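PDB 6WIL: hemolysin activator protein CdiB from Acinetobacter baumannii ACICU, which probably secretes the large CdiA toxin of contact-dependent growth inhibition across the outer membrane, as an Omp85-type two-partner secretion transporter. Local coordinates for residues 334-339 with 360-365; 46-51 with 93-98; 184-189 with 210-215. One frame throughout, in Å; residues are numbered along the deposited sequence.

Contact 1 of 3, residues 334-339 with 360-365; sequences YGKLYH and GWNLGV
The ring of Tyr334 lies over Gly364 of the neighbouring strand, with Gly364 CA 3.8 Å from the ring centroid and displaced toward the rim, a CH-pi contact. Tyr338 does the same with Gly360, four residues before Gly364: Gly360 CA is 3.9 Å from the centroid of the Tyr338 ring, while the Gly360 amide N sits over the ring centre. In both tyrosines chi1 (64° and 70°) sets CG between the backbone N and the carbonyl carbon, the crowded position. Glycine suits both partners, because its bare alpha carbon lets the ring lie directly on the backbone. Between the two rings, on the same face, Lys336 and Asn362 pair: Lys336 CB is 3.6 Å from Asn362 CB, and the amide oxygen OD1 of Asn362 comes 3.4 Å from CD2 of Tyr338, ring and amide planes being 52° apart. Strands 329-346 and 349-371 form an antiparallel hairpin in the wall of the 16-stranded barrel, the Omp85 transmembrane fold. Pairs of backbone bonds join Tyr334 to Gly364, Lys336 to Asn362 and Tyr338 to Gly360. In the middle pair Lys336 N is 2.8 Å from Asn362 O. On strand 374-386, Asp381 accepts hydrogen bonds from Tyr334 OH and Asn362 ND2 and makes a long, weak ion pair with Lys336 NZ. On the other face Leu337 CD2 packs 3.6 Å from Trp361 CB, and Leu363 lies on the surface beside Gly335, apolar residues fitting a wall that probably faces lipid there.

Contact 2 of 3, residues 46-51 with 93-98; sequences HLVVEE and KCIGTQ
Glu51 reaches the start of helix 97-113 with both carboxylate oxygens. OE2 of Glu51 accepts the Gln98 amide, N to OE2 2.8 Å, through its syn lone pair, with an N-H...O angle of 134°. Glu51 OE1 lies 2.8 Å from Gly96 N, a weak bond with an N-H...O angle of 127°. Glutamate suits this place because first-turn amides lack acceptors within their own helix, and a negative charge here would be expected to interact favourably with the helix dipole. With no side chain at Gly96, the N-cap position, Glu51 CD comes to 3.3 Å from Gly96 CA. Beside this polar grip is an apolar one. Val48 has CG1 anti to the backbone N (chi1 -180°) and CG2 beside that N, and both methyls meet Ile95 CD1, CG2 at 3.6 Å and CG1 at 3.7 Å. Branched valine thus offers two methyls to the single CD1 of the buried Ile95, while Lys93 CD touches Val48 CG1. Val49 CG2 adds a looser contact, 4.1 Å from Gln98 CG. The loop thereby packs on the short strand and helix start of the ShlB-type POTRA domain, a periplasmic module in this family. In the second shell, Ser99 OG bonds both Glu51 OE1 and Val49 N. Gln88 OE1 takes the amides of Leu47 and Val48, and Gln88 O receives Lys93 NZ. A disulfide joins Cys94 to Cys54, just beyond the loop segment.

Contact 3 of 3, residues 184-189 with 210-215; sequences VYAVDM and KLQALQ
Tyr185 and Leu211 both place CG anti to the carbonyl carbon, beside the backbone N (chi1 -62° and -54°), and their side chains meet obliquely. Leu211 CD1 lies over the centre of the Tyr185 ring, 4.1 Å from the centroid, as a CH-pi contact, and Leu211 CB is nearest Tyr185 CD1. Tyrosine suits the position: its flat face takes the leucine methyl, while its OH makes a weak hydrogen bond to Lys151 O. The other methyl of Leu211, CD2, packs 3.7 Å from Val187 CG2, the two side chains lying side by side and pointing the same way. Branched leucine thus serves the ring with one methyl and the valine with the other. At the ring edge, in its plane, is Ala213 N, 3.9 Å from Tyr185 CD1. Strands 185-193 and 204-213 make an antiparallel hairpin that leads from the second POTRA domain toward the barrel. The Ala186-Gln212 and Asp188-Lys210 pairs are hydrogen-bonded, with Ala186 N 2.8 Å from Gln212 O. Past the strand end, Leu214 N bonds Val184 O at 3.0 Å; Leu214 CG lies 3.4 Å from Val184 O, and CD2 runs on to Ala186 N and Tyr185 C. On the face of Ala186, Asp188 CB and Lys210 CB are 3.8 Å apart, but their charged ends do not meet. Lys210 NZ instead bonds Gln148 OE1. Leu181 of helix 171-181 touches Val187, and Asn243 of barrel strand 232-243 touches both Val184 and Leu214.

How the contacts relate
Contacts 1 and 3 are both antiparallel hairpins of adjacent strands, but in different places. Contact 1 is a surface contact within the barrel wall, with no buried residue, and it adds aromatic rings over glycines to its backbone bonds. Contact 3, in the POTRA sheet where the chain approaches the barrel, is partly buried and packs a leucine against a tyrosine ring and a valine. Contact 2 has no strand pairing across it: a loop is held by a carboxylate at a helix start and by valine packing, also partly buried. No structural element is common to any two contacts, and their centres are about 32 Å (1 and 3), about 50 Å (2 and 3) and about 55 Å (1 and 2) apart.

Contact 1 of 3, residues 334-339 with 360-365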
# COMPACT_ATOMS: atom_id res chain seq x y z
N TYR A 334 6.88 9.07 0.85
CA TYR A 334 7.97 8.21 1.30
C TYR A 334 9.28 8.62 0.65
O TYR A 334 9.31 9.34 -0.35
CB TYR A 334 7.68 6.73 1.02
CG TYR A 334 7.58 6.37 -0.44
CD1 TYR A 334 6.36 6.45 -1.11
CD2 TYR A 334 8.69 5.94 -1.15
CE1 TYR A 334 6.26 6.11 -2.44
CE2 TYR A 334 8.60 5.61 -2.50
CZ TYR A 334 7.38 5.69 -3.13
OH TYR A 334 7.26 5.36 -4.46
N GLY A 335 10.37 8.15 1.25
CA GLY A 335 11.69 8.28 0.68
C GLY A 335 12.49 7.00 0.87
O GLY A 335 12.44 6.40 1.95
N LYS A 336 13.22 6.57 -0.16
CA LYS A 336 14.04 5.37 -0.09
C LYS A 336 15.50 5.71 -0.31
O LYS A 336 15.83 6.61 -1.08
CB LYS A 336 13.62 4.33 -1.15
CG LYS A 336 12.22 3.78 -1.01
CD LYS A 336 11.92 2.82 -2.14
CE LYS A 336 10.44 2.48 -2.22
NZ LYS A 336 10.01 2.30 -3.64
N LEU A 337 16.38 5.00 0.39
CA LEU A 337 17.81 4.99 0.12
C LEU A 337 18.21 3.57 -0.26
O LEU A 337 17.83 2.62 0.43
CB LEU A 337 18.61 5.46 1.33
CG LEU A 337 18.50 6.93 1.72
CD1 LEU A 337 19.55 7.28 2.75
CD2 LEU A 337 18.63 7.81 0.49
N TYR A 338 18.95 3.43 -1.36
CA TYR A 338 19.33 2.11 -1.84
C TYR A 338 20.79 2.09 -2.26
O TYR A 338 21.33 3.10 -2.71
CB TYR A 338 18.44 1.65 -3.02
CG TYR A 338 18.66 2.40 -4.32
CD1 TYR A 338 19.64 2.01 -5.22
CD2 TYR A 338 17.87 3.49 -4.65
CE1 TYR A 338 19.84 2.69 -6.40
CE2 TYR A 338 18.06 4.18 -5.84
CZ TYR A 338 19.05 3.77 -6.71
OH TYR A 338 19.24 4.45 -7.89
N HIS A 339 21.41 0.92 -2.12
CA HIS A 339 22.75 0.66 -2.61
C HIS A 339 22.77 -0.72 -3.25
O HIS A 339 22.28 -1.69 -2.66
CB HIS A 339 23.80 0.73 -1.49
CG HIS A 339 25.16 0.26 -1.90
ND1 HIS A 339 25.55 -1.06 -1.78
CD2 HIS A 339 26.21 0.92 -2.44
CE1 HIS A 339 26.79 -1.19 -2.22
NE2 HIS A 339 27.21 -0.00 -2.63
N GLY A 360 21.51 5.44 -4.71
CA GLY A 360 20.64 6.56 -5.01
C GLY A 360 19.52 6.68 -4.01
O GLY A 360 19.55 6.07 -2.94
N TRP A 361 18.51 7.46 -4.37
CA TRP A 361 17.37 7.70 -3.50
C TRP A 361 16.09 7.72 -4.31
O TRP A 361 16.08 8.00 -5.51
CB TRP A 361 17.52 9.00 -2.71
CG TRP A 361 17.95 10.18 -3.53
CD1 TRP A 361 19.23 10.60 -3.75
CD2 TRP A 361 17.11 11.08 -4.25
NE1 TRP A 361 19.23 11.71 -4.55
CE2 TRP A 361 17.94 12.03 -4.87
CE3 TRP A 361 15.72 11.19 -4.42
CZ2 TRP A 361 17.44 13.07 -5.66
CZ3 TRP A 361 15.23 12.22 -5.20
CH2 TRP A 361 16.08 13.15 -5.81
N ASN A 362 14.99 7.40 -3.64
CA ASN A 362 13.65 7.45 -4.21
C ASN A 362 12.80 8.41 -3.40
O ASN A 362 12.88 8.44 -2.16
CB ASN A 362 12.98 6.07 -4.22
CG ASN A 362 13.58 5.13 -5.24
OD1 ASN A 362 14.63 4.52 -4.99
ND2 ASN A 362 12.92 4.98 -6.37
N LEU A 363 11.99 9.19 -4.09
CA LEU A 363 10.95 10.01 -3.48
C LEU A 363 9.63 9.66 -4.15
O LEU A 363 9.56 9.52 -5.37
CB LEU A 363 11.24 11.51 -3.63
CG LEU A 363 12.27 12.09 -2.66
CD1 LEU A 363 12.51 13.57 -2.95
CD2 LEU A 363 11.82 11.89 -1.22
N GLY A 364 8.59 9.50 -3.34
CA GLY A 364 7.32 9.11 -3.92
C GLY A 364 6.15 9.41 -3.00
O GLY A 364 6.31 9.86 -1.87
N VAL A 365 4.97 9.14 -3.53
CA VAL A 365 3.71 9.32 -2.82
C VAL A 365 2.81 8.14 -3.17
O VAL A 365 2.79 7.69 -4.32
CB VAL A 365 3.04 10.66 -3.17
CG1 VAL A 365 2.95 10.83 -4.68
CG2 VAL A 365 1.65 10.76 -2.54

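Contact 2 of 3, residues 46-51 with 93-98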
# COMPACT_ATOMS: atom_id res chain seq x y z
N HIS A 46 -29.25 25.52 2.78
CA HIS A 46 -29.79 26.70 3.45
C HIS A 46 -29.83 26.43 4.94
O HIS A 46 -30.51 25.51 5.40
CB HIS A 46 -31.19 27.04 2.92
CG HIS A 46 -31.40 26.69 1.48
ND1 HIS A 46 -32.08 25.56 1.08
CD2 HIS A 46 -31.01 27.32 0.35
CE1 HIS A 46 -32.10 25.51 -0.24
NE2 HIS A 46 -31.46 26.56 -0.71
N LEU A 47 -29.10 27.25 5.71
CA LEU A 47 -29.15 27.21 7.16
C LEU A 47 -30.11 28.23 7.75
O LEU A 47 -30.74 27.95 8.77
CB LEU A 47 -27.75 27.44 7.74
CG LEU A 47 -26.63 26.59 7.14
CD1 LEU A 47 -25.27 27.09 7.60
CD2 LEU A 47 -26.82 25.12 7.50
N VAL A 48 -30.24 29.39 7.11
CA VAL A 48 -31.10 30.46 7.60
C VAL A 48 -32.47 30.34 6.94
O VAL A 48 -32.57 30.23 5.71
CB VAL A 48 -30.47 31.84 7.31
CG1 VAL A 48 -31.37 32.96 7.82
CG2 VAL A 48 -29.09 31.92 7.94
N VAL A 49 -33.52 30.37 7.75
CA VAL A 49 -34.90 30.36 7.28
C VAL A 49 -35.63 31.56 7.88
O VAL A 49 -35.12 32.23 8.77
CB VAL A 49 -35.62 29.04 7.63
CG1 VAL A 49 -34.98 27.86 6.91
CG2 VAL A 49 -35.61 28.81 9.13
N GLU A 50 -36.83 31.82 7.36
CA GLU A 50 -37.65 32.92 7.85
C GLU A 50 -38.44 32.47 9.08
O GLU A 50 -39.16 31.47 9.02
CB GLU A 50 -38.60 33.40 6.75
N GLU A 51 -38.30 33.20 10.19
CA GLU A 51 -38.75 32.73 11.49
C GLU A 51 -39.52 33.81 12.23
O GLU A 51 -39.41 35.00 11.94
CB GLU A 51 -37.56 32.29 12.35
CG GLU A 51 -36.46 31.68 11.53
CD GLU A 51 -35.61 30.74 12.32
OE1 GLU A 51 -34.38 30.94 12.33
OE2 GLU A 51 -36.17 29.81 12.93
N LYS A 93 -27.85 38.42 8.80
CA LYS A 93 -29.20 37.93 8.62
C LYS A 93 -29.93 37.84 9.96
O LYS A 93 -29.33 37.96 11.03
CB LYS A 93 -29.20 36.57 7.91
CG LYS A 93 -28.87 36.68 6.44
CD LYS A 93 -29.52 35.56 5.64
CE LYS A 93 -29.37 35.81 4.16
NZ LYS A 93 -28.01 36.35 3.86
N CYS A 94 -31.24 37.63 9.89
CA CYS A 94 -32.08 37.55 11.07
C CYS A 94 -32.24 36.08 11.46
O CYS A 94 -32.81 35.29 10.70
CB CYS A 94 -33.44 38.20 10.81
SG CYS A 94 -34.20 38.93 12.29
N ILE A 95 -31.75 35.72 12.64
CA ILE A 95 -31.64 34.32 13.04
C ILE A 95 -32.65 34.03 14.14
O ILE A 95 -32.60 34.64 15.21
CB ILE A 95 -30.22 33.97 13.49
CG1 ILE A 95 -29.23 34.18 12.35
CG2 ILE A 95 -30.17 32.54 14.01
CD1 ILE A 95 -29.68 33.56 11.04
N GLY A 96 -33.56 33.09 13.87
CA GLY A 96 -34.44 32.54 14.88
C GLY A 96 -33.98 31.15 15.30
O GLY A 96 -32.95 30.64 14.87
N THR A 97 -34.80 30.54 16.16
CA THR A 97 -34.39 29.30 16.82
C THR A 97 -34.07 28.19 15.82
O THR A 97 -33.13 27.41 16.01
CB THR A 97 -35.46 28.83 17.80
OG1 THR A 97 -36.64 28.42 17.09
CG2 THR A 97 -35.83 29.95 18.77
N GLN A 98 -34.84 28.10 14.73
CA GLN A 98 -34.62 27.01 13.79
C GLN A 98 -33.34 27.21 12.99
O GLN A 98 -32.60 26.25 12.75
CB GLN A 98 -35.82 26.84 12.86
CG GLN A 98 -35.65 25.73 11.84
CD GLN A 98 -35.29 24.40 12.48
OE1 GLN A 98 -35.88 24.00 13.48
NE2 GLN A 98 -34.32 23.70 11.90

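Contact 3 of 3, residues 184-189 with 210-215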
# COMPACT_ATOMS: atom_id res chain seq x y z
N VAL A 184 0.44 -6.50 14.75
CA VAL A 184 0.87 -7.55 15.66
C VAL A 184 -0.24 -8.05 16.57
O VAL A 184 -0.06 -9.09 17.22
CB VAL A 184 2.08 -7.09 16.51
CG1 VAL A 184 3.21 -6.60 15.61
CG2 VAL A 184 1.67 -6.01 17.48
N TYR A 185 -1.38 -7.36 16.65
CA TYR A 185 -2.49 -7.78 17.49
C TYR A 185 -3.77 -7.89 16.67
O TYR A 185 -3.94 -7.23 15.64
CB TYR A 185 -2.77 -6.80 18.63
CG TYR A 185 -1.66 -6.61 19.62
CD1 TYR A 185 -1.34 -7.60 20.55
CD2 TYR A 185 -0.94 -5.42 19.66
CE1 TYR A 185 -0.32 -7.42 21.46
CE2 TYR A 185 0.07 -5.23 20.57
CZ TYR A 185 0.38 -6.22 21.47
OH TYR A 185 1.40 -6.01 22.37
N ALA A 186 -4.67 -8.74 17.15
CA ALA A 186 -6.09 -8.58 16.87
C ALA A 186 -6.63 -7.56 17.86
O ALA A 186 -6.50 -7.74 19.08
CB ALA A 186 -6.83 -9.92 17.01
N VAL A 187 -7.21 -6.47 17.36
CA VAL A 187 -7.52 -5.31 18.17
C VAL A 187 -9.03 -5.09 18.22
O VAL A 187 -9.72 -5.23 17.20
CB VAL A 187 -6.81 -4.04 17.64
CG1 VAL A 187 -7.16 -2.83 18.49
CG2 VAL A 187 -5.31 -4.26 17.62
N ASP A 188 -9.54 -4.76 19.40
CA ASP A 188 -10.89 -4.26 19.59
C ASP A 188 -10.78 -2.91 20.28
O ASP A 188 -10.17 -2.80 21.35
CB ASP A 188 -11.74 -5.24 20.41
CG ASP A 188 -13.23 -4.91 20.36
OD1 ASP A 188 -13.63 -3.84 20.87
OD2 ASP A 188 -14.00 -5.73 19.82
N MSE A 189 -11.35 -1.88 19.67
CA MSE A 189 -11.24 -0.52 20.19
C MSE A 189 -12.62 0.06 20.45
O MSE A 189 -13.50 0.03 19.59
CB MSE A 189 -10.45 0.36 19.20
CG MSE A 189 -9.99 1.71 19.75
SE MSE A 189 -9.00 2.85 18.47
CE MSE A 189 -7.19 2.14 18.70
N LYS A 210 -8.98 -4.11 23.66
CA LYS A 210 -8.88 -5.55 23.88
C LYS A 210 -7.94 -6.12 22.82
O LYS A 210 -8.25 -6.08 21.62
CB LYS A 210 -10.25 -6.22 23.82
CG LYS A 210 -11.01 -6.20 25.14
CD LYS A 210 -12.23 -7.11 25.09
CE LYS A 210 -13.45 -6.38 24.56
NZ LYS A 210 -13.96 -5.39 25.55
N LEU A 211 -6.80 -6.65 23.25
CA LEU A 211 -5.75 -7.11 22.36
C LEU A 211 -5.53 -8.61 22.50
O LEU A 211 -5.63 -9.16 23.60
CB LEU A 211 -4.43 -6.37 22.63
CG LEU A 211 -4.45 -4.84 22.61
CD1 LEU A 211 -3.09 -4.28 22.98
CD2 LEU A 211 -4.89 -4.30 21.25
N GLN A 212 -5.23 -9.26 21.38
CA GLN A 212 -4.88 -10.67 21.34
C GLN A 212 -3.73 -10.83 20.37
O GLN A 212 -3.88 -10.57 19.17
CB GLN A 212 -6.08 -11.53 20.92
CG GLN A 212 -5.71 -12.91 20.41
CD GLN A 212 -6.92 -13.66 19.89
OE1 GLN A 212 -7.83 -13.98 20.65
NE2 GLN A 212 -6.94 -13.93 18.59
N ALA A 213 -2.57 -11.25 20.88
CA ALA A 213 -1.38 -11.33 20.06
C ALA A 213 -1.57 -12.30 18.90
O ALA A 213 -2.19 -13.36 19.04
CB ALA A 213 -0.18 -11.76 20.91
N LEU A 214 -1.05 -11.92 17.73
CA LEU A 214 -1.08 -12.78 16.56
C LEU A 214 0.05 -13.81 16.65
O LEU A 214 1.03 -13.62 17.37
CB LEU A 214 -0.94 -11.97 15.28
CG LEU A 214 -1.99 -10.87 15.04
CD1 LEU A 214 -1.62 -10.02 13.84
CD2 LEU A 214 -3.37 -11.49 14.86
N GLN A 215 -0.11 -14.90 15.91
CA GLN A 215 0.89 -15.97 15.89
C GLN A 215 2.28 -15.40 15.65
O GLN A 215 2.51 -14.68 14.67
CB GLN A 215 0.53 -16.99 14.81
CG GLN A 215 1.51 -18.15 14.69
CD GLN A 215 1.05 -19.16 13.65
OE1 GLN A 215 -0.14 -19.36 13.45
NE2 GLN A 215 2.01 -19.78 12.97